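Local coordinates for omega transaminase (Pseudomonas sp., PDB 5LHA), which probably transfers amino groups between amines and keto compounds, using pyridoxal phosphate as cofactor, as a class-III, fold type I aminotransferase, at residues 100-103 with 104-108; 305-308 with 309-313. All coordinates share one frame; numbering follows the deposited sequence.

Contact 1 comes first along the chain and contact 2 some two hundred residues later, yet their centres lie about 14 Å apart, on the same side of the chain's centre. Contact 1 is a stretch of helix 97-109; contact 2 is the junction where strand 303-308 turns into helix 309-316. The two meet directly at Leu106 O and Leu306 CD2, 4.0 Å apart. Strand 115-121, outermost within this chain in the seven-stranded sheet of the fold type I core, links them: side chains of the helix pack on it, and strand 303-308 is its antiparallel neighbour. Both contacts also touch the N-terminal region of the second subunit, so both lie close to the subunit interface.

Contact 1: residues 100-103 with 104-108; sequences FDLA and ERLTG
Leu102 and Leu106, one helical turn apart, make the apolar part of this contact: Leu102 CG lies 3.8 Å from Leu106 CD1. The two side chains pass at a slant; Leu106 sets CG anti to its carbonyl carbon (chi1 -71°), which lays its CG and CD1 by the side chain of Leu102. Both rest on Phe120 of strand 115-121, while Leu102 also reaches Ala341 and Leu342 of helix 335-350. An alanine in place of Leu102 would probably open a gap beside Leu106 CD1 and leave Ala341 and Leu342 with less to pack against.

The backbone bonds are regular i to i+4 links, with Leu106 N to Leu102 O at 2.7 Å and Thr107 N to Ala103 O at 3.1 Å. Thr107 OG1 turns back toward the preceding turn, 2.7 Å from Ala103 O and 3.0 Å from Glu104 O; its one proton could serve either carbonyl.

Arg105 forms salt bridges with Asp346 and Glu349. Asp101 OD2 forms one with Arg98, and OD1 a hydrogen bond with Tyr14 OH of the second subunit. Chemically, then, the helix is divided: its leucines pack on strand 115-121, and Leu102 on helix 335-350 as well, while Arg105 and Asp101 tie it to that helix and the neighbouring subunit.

Contact 2: residues 305-308 with 309-313; sequences TLFN and QRIAD
Phe307 brings CD2 to within 3.9 Å of the CG2 methyl of Ile311, where the last strand residues meet the first turn of the helix. The two side chains pass at a slant, and the same methyl also lies near Phe307 CB. Ile311 CG2 stands anti to its backbone N, and CG1 runs off toward Asn308. Ile288 of strand 288-291 touches both side chains, Met134 of helix 124-141 packs on Phe307, and Trp22 of the second subunit meets the phenylalanine ring.

Asn308 is the N-cap. With CG set between its backbone N and carbonyl carbon (chi1 61°), the amide folds back over the first turn, and OD1 accepts from Ile311 N at 3.1 Å. This N-H...O bond is nearly straight at 170°, although the donor sits well off the carbonyl plane. Ile311 CG1 lies 3.3 Å from the same Asn308 OD1, so the oxygen is flanked by hydrocarbon as well as gripped by the amide. The backbone oxygen of Asn308 takes the next bond, from Ala312 N at 2.9 Å. Asn308 ND2 is hydrogen-bonded to Asp287 OD1; with both ends of the amide engaged, its rotation is probably fixed.

Elsewhere on the turn, Gln309 gives NE2 to Asp313 OD1 at 3.0 Å, in the plane of its own amide and on the syn side of the carboxylate, though tilted out of its plane. Arg310 stretches out alongside Asn308, and its NH2 and NE hydrogen-bond to Gly258 O and Tyr138 OH.

The strand and helix segments run nearly at right angles (88°). At this junction the asparagine satisfies an amide at the helix start through its side chain, while phenylalanine and isoleucine join strand end to helix start by apolar contact.

Contact 1: residues 100-103 with 104-108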
ATOM      1  N   PHE A 100      14.683  34.690   7.613  1.00 27.46           N
ATOM      2  CA  PHE A 100      16.126  34.719   7.417  1.00 27.37           C
ATOM      3  C   PHE A 100      16.852  34.558   8.742  1.00 28.23           C
ATOM      4  O   PHE A 100      17.753  33.725   8.876  1.00 28.10           O
ATOM      5  CB  PHE A 100      16.543  36.037   6.773  1.00 28.28           C
ATOM      6  CG  PHE A 100      16.313  36.106   5.303  1.00 28.04           C
ATOM      7  CD1 PHE A 100      15.153  36.670   4.806  1.00 28.12           C
ATOM      8  CD2 PHE A 100      17.268  35.644   4.414  1.00 28.75           C
ATOM      9  CE1 PHE A 100      14.938  36.758   3.453  1.00 29.39           C
ATOM     10  CE2 PHE A 100      17.058  35.727   3.053  1.00 29.06           C
ATOM     11  CZ  PHE A 100      15.894  36.286   2.573  1.00 29.71           C
ATOM     12  N   ASP A 101      16.452  35.346   9.745  1.00 28.12           N
ATOM     13  CA  ASP A 101      17.186  35.396  11.003  1.00 28.93           C
ATOM     14  C   ASP A 101      17.262  34.022  11.654  1.00 29.78           C
ATOM     15  O   ASP A 101      18.345  33.569  12.043  1.00 31.08           O
ATOM     16  CB  ASP A 101      16.521  36.395  11.955  1.00 31.04           C
ATOM     17  CG  ASP A 101      16.484  37.805  11.401  1.00 32.64           C
ATOM     18  OD1 ASP A 101      17.299  38.130  10.511  1.00 34.47           O
ATOM     19  OD2 ASP A 101      15.641  38.600  11.865  1.00 32.54           O
ATOM     20  N   LEU A 102      16.116  33.340  11.773  1.00 30.54           N
ATOM     21  CA  LEU A 102      16.054  32.057  12.473  1.00 28.43           C
ATOM     22  C   LEU A 102      16.721  30.935  11.676  1.00 29.61           C
ATOM     23  O   LEU A 102      17.340  30.038  12.262  1.00 29.47           O
ATOM     24  CB  LEU A 102      14.596  31.708  12.784  1.00 26.27           C
ATOM     25  CG  LEU A 102      14.330  30.461  13.622  1.00 25.21           C
ATOM     26  CD1 LEU A 102      15.061  30.553  14.950  1.00 24.36           C
ATOM     27  CD2 LEU A 102      12.841  30.255  13.833  1.00 24.97           C
ATOM     28  N   ALA A 103      16.563  30.932  10.348  1.00 30.67           N
ATOM     29  CA  ALA A 103      17.239  29.927   9.526  1.00 32.90           C
ATOM     30  C   ALA A 103      18.756  30.043   9.648  1.00 36.39           C
ATOM     31  O   ALA A 103      19.458  29.040   9.819  1.00 38.93           O
ATOM     32  CB  ALA A 103      16.804  30.062   8.066  1.00 32.26           C
ATOM     33  N   GLU A 104      19.280  31.262   9.528  1.00 37.24           N
ATOM     34  CA  GLU A 104      20.697  31.498   9.783  1.00 37.91           C
ATOM     35  C   GLU A 104      21.071  31.068  11.196  1.00 34.53           C
ATOM     36  O   GLU A 104      22.116  30.443  11.408  1.00 33.62           O
ATOM     37  CB  GLU A 104      21.016  32.976   9.562  1.00 42.91           C
ATOM     38  CG  GLU A 104      22.458  33.377   9.833  1.00 49.65           C
ATOM     39  CD  GLU A 104      23.408  32.997   8.702  1.00 54.17           C
ATOM     40  OE1 GLU A 104      22.935  32.622   7.606  1.00 55.35           O
ATOM     41  OE2 GLU A 104      24.636  33.080   8.911  1.00 56.14           O
ATOM     42  N   ARG A 105      20.216  31.394  12.172  1.00 33.36           N
ATOM     43  CA  ARG A 105      20.482  31.069  13.570  1.00 32.88           C
ATOM     44  C   ARG A 105      20.526  29.562  13.792  1.00 33.58           C
ATOM     45  O   ARG A 105      21.426  29.049  14.462  1.00 34.54           O
ATOM     46  CB  ARG A 105      19.411  31.713  14.458  1.00 32.85           C
ATOM     47  CG  ARG A 105      19.536  31.425  15.943  1.00 31.71           C
ATOM     48  CD  ARG A 105      20.534  32.341  16.618  1.00 31.51           C
ATOM     49  NE  ARG A 105      20.679  32.005  18.032  1.00 29.94           N
ATOM     50  CZ  ARG A 105      20.044  32.622  19.024  1.00 28.64           C
ATOM     51  NH1 ARG A 105      19.217  33.628  18.776  1.00 26.11           N
ATOM     52  NH2 ARG A 105      20.250  32.230  20.272  1.00 30.51           N
ATOM     53  N   LEU A 106      19.544  28.840  13.256  1.00 34.49           N
ATOM     54  CA  LEU A 106      19.471  27.398  13.471  1.00 36.46           C
ATOM     55  C   LEU A 106      20.651  26.679  12.827  1.00 38.31           C
ATOM     56  O   LEU A 106      21.301  25.834  13.456  1.00 38.05           O
ATOM     57  CB  LEU A 106      18.141  26.872  12.931  1.00 38.48           C
ATOM     58  CG  LEU A 106      16.920  27.275  13.763  1.00 38.42           C
ATOM     59  CD1 LEU A 106      15.618  26.951  13.047  1.00 37.85           C
ATOM     60  CD2 LEU A 106      16.975  26.585  15.120  1.00 38.16           C
ATOM     61  N   THR A 107      20.947  27.006  11.570  1.00 41.31           N
ATOM     62  CA  THR A 107      22.070  26.376  10.887  1.00 40.97           C
ATOM     63  C   THR A 107      23.394  26.688  11.578  1.00 39.77           C
ATOM     64  O   THR A 107      24.330  25.880  11.521  1.00 39.28           O
ATOM     65  CB  THR A 107      22.105  26.833   9.433  1.00 42.42           C
ATOM     66  OG1 THR A 107      22.030  28.263   9.385  1.00 45.35           O
ATOM     67  CG2 THR A 107      20.922  26.266   8.685  1.00 41.76           C
ATOM     68  N   GLY A 108      23.497  27.856  12.216  1.00 37.94           N
ATOM     69  CA  GLY A 108      24.701  28.180  12.969  1.00 37.33           C
ATOM     70  C   GLY A 108      24.848  27.355  14.234  1.00 35.19           C
ATOM     71  O   GLY A 108      25.951  26.920  14.575  1.00 33.73           O
TER

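Contact 2: residues 305-308 with 309-313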
ATOM      1  N   THR A 305      12.439  21.390  10.370  1.00 22.58           N
ATOM      2  CA  THR A 305      13.228  20.260   9.904  1.00 22.49           C
ATOM      3  C   THR A 305      14.494  20.802   9.257  1.00 23.61           C
ATOM      4  O   THR A 305      14.415  21.586   8.306  1.00 24.13           O
ATOM      5  CB  THR A 305      12.430  19.428   8.908  1.00 20.68           C
ATOM      6  OG1 THR A 305      11.128  19.192   9.451  1.00 22.17           O
ATOM      7  CG2 THR A 305      13.120  18.074   8.663  1.00 17.75           C
ATOM      8  N   LEU A 306      15.650  20.398   9.772  1.00 24.60           N
ATOM      9  CA  LEU A 306      16.937  20.823   9.227  1.00 24.45           C
ATOM     10  C   LEU A 306      17.553  19.689   8.429  1.00 25.65           C
ATOM     11  O   LEU A 306      17.437  18.523   8.805  1.00 25.30           O
ATOM     12  CB  LEU A 306      17.912  21.250  10.326  1.00 23.22           C
ATOM     13  CG  LEU A 306      17.732  22.636  10.961  1.00 22.60           C
ATOM     14  CD1 LEU A 306      16.499  22.671  11.851  1.00 24.68           C
ATOM     15  CD2 LEU A 306      18.971  23.035  11.744  1.00 21.64           C
ATOM     16  N   PHE A 307      18.228  20.044   7.339  1.00 28.25           N
ATOM     17  CA  PHE A 307      18.854  19.093   6.433  1.00 28.61           C
ATOM     18  C   PHE A 307      20.321  19.447   6.283  1.00 30.45           C
ATOM     19  O   PHE A 307      20.680  20.625   6.203  1.00 32.05           O
ATOM     20  CB  PHE A 307      18.156  19.095   5.069  1.00 27.19           C
ATOM     21  CG  PHE A 307      16.670  18.855   5.159  1.00 28.11           C
ATOM     22  CD1 PHE A 307      15.799  19.889   5.459  1.00 26.87           C
ATOM     23  CD2 PHE A 307      16.152  17.584   4.957  1.00 29.04           C
ATOM     24  CE1 PHE A 307      14.431  19.662   5.562  1.00 27.46           C
ATOM     25  CE2 PHE A 307      14.782  17.350   5.056  1.00 29.94           C
ATOM     26  CZ  PHE A 307      13.925  18.388   5.353  1.00 29.63           C
ATOM     27  N   ASN A 308      21.170  18.426   6.259  1.00 31.32           N
ATOM     28  CA  ASN A 308      22.595  18.685   6.180  1.00 29.06           C
ATOM     29  C   ASN A 308      23.000  19.005   4.740  1.00 28.90           C
ATOM     30  O   ASN A 308      22.193  18.933   3.808  1.00 27.17           O
ATOM     31  CB  ASN A 308      23.377  17.505   6.768  1.00 28.38           C
ATOM     32  CG  ASN A 308      23.146  16.194   6.024  1.00 27.46           C
ATOM     33  OD1 ASN A 308      22.484  16.155   4.995  1.00 28.40           O
ATOM     34  ND2 ASN A 308      23.682  15.111   6.565  1.00 26.54           N
ATOM     35  N   GLN A 309      24.274  19.386   4.579  1.00 30.46           N
ATOM     36  CA  GLN A 309      24.795  19.790   3.276  1.00 30.53           C
ATOM     37  C   GLN A 309      24.670  18.668   2.254  1.00 28.65           C
ATOM     38  O   GLN A 309      24.345  18.919   1.090  1.00 28.24           O
ATOM     39  CB  GLN A 309      26.256  20.222   3.409  1.00 33.90           C
ATOM     40  CG  GLN A 309      26.797  21.050   2.245  1.00 37.88           C
ATOM     41  CD  GLN A 309      26.355  22.504   2.274  1.00 42.20           C
ATOM     42  OE1 GLN A 309      26.598  23.218   3.250  1.00 44.22           O
ATOM     43  NE2 GLN A 309      25.716  22.955   1.199  1.00 42.86           N
ATOM     44  N   ARG A 310      24.955  17.430   2.665  1.00 27.10           N
ATOM     45  CA  ARG A 310      24.777  16.273   1.792  1.00 27.37           C
ATOM     46  C   ARG A 310      23.411  16.287   1.111  1.00 29.01           C
ATOM     47  O   ARG A 310      23.311  16.310  -0.122  1.00 29.52           O
ATOM     48  CB  ARG A 310      24.960  14.989   2.603  1.00 27.31           C
ATOM     49  CG  ARG A 310      24.589  13.718   1.861  1.00 25.73           C
ATOM     50  CD  ARG A 310      24.429  12.550   2.821  1.00 28.30           C
ATOM     51  NE  ARG A 310      23.888  11.361   2.158  1.00 29.60           N
ATOM     52  CZ  ARG A 310      23.824  10.147   2.703  1.00 30.23           C
ATOM     53  NH1 ARG A 310      24.276   9.931   3.930  1.00 31.44           N
ATOM     54  NH2 ARG A 310      23.307   9.139   2.013  1.00 31.05           N
ATOM     55  N   ILE A 311      22.346  16.297   1.915  1.00 29.70           N
ATOM     56  CA  ILE A 311      20.979  16.280   1.397  1.00 30.19           C
ATOM     57  C   ILE A 311      20.671  17.557   0.624  1.00 29.56           C
ATOM     58  O   ILE A 311      20.037  17.522  -0.437  1.00 29.07           O
ATOM     59  CB  ILE A 311      19.992  16.068   2.563  1.00 30.31           C
ATOM     60  CG1 ILE A 311      20.191  14.690   3.189  1.00 31.44           C
ATOM     61  CG2 ILE A 311      18.532  16.245   2.109  1.00 29.10           C
ATOM     62  CD1 ILE A 311      19.606  14.562   4.591  1.00 30.57           C
ATOM     63  N   ALA A 312      21.067  18.708   1.166  1.00 31.35           N
ATOM     64  CA  ALA A 312      20.754  19.985   0.532  1.00 31.45           C
ATOM     65  C   ALA A 312      21.347  20.062  -0.873  1.00 31.44           C
ATOM     66  O   ALA A 312      20.680  20.497  -1.821  1.00 31.29           O
ATOM     67  CB  ALA A 312      21.261  21.133   1.403  1.00 32.10           C
ATOM     68  N   ASP A 313      22.613  19.654  -1.011  1.00 31.41           N
ATOM     69  CA  ASP A 313      23.308  19.705  -2.296  1.00 32.48           C
ATOM     70  C   ASP A 313      22.630  18.830  -3.340  1.00 32.55           C
ATOM     71  O   ASP A 313      22.549  19.203  -4.516  1.00 32.05           O
ATOM     72  CB  ASP A 313      24.754  19.261  -2.108  1.00 34.10           C
ATOM     73  CG  ASP A 313      25.578  20.279  -1.377  1.00 35.66           C
ATOM     74  OD1 ASP A 313      25.141  21.445  -1.294  1.00 36.55           O
ATOM     75  OD2 ASP A 313      26.647  19.901  -0.858  1.00 37.86           O
TER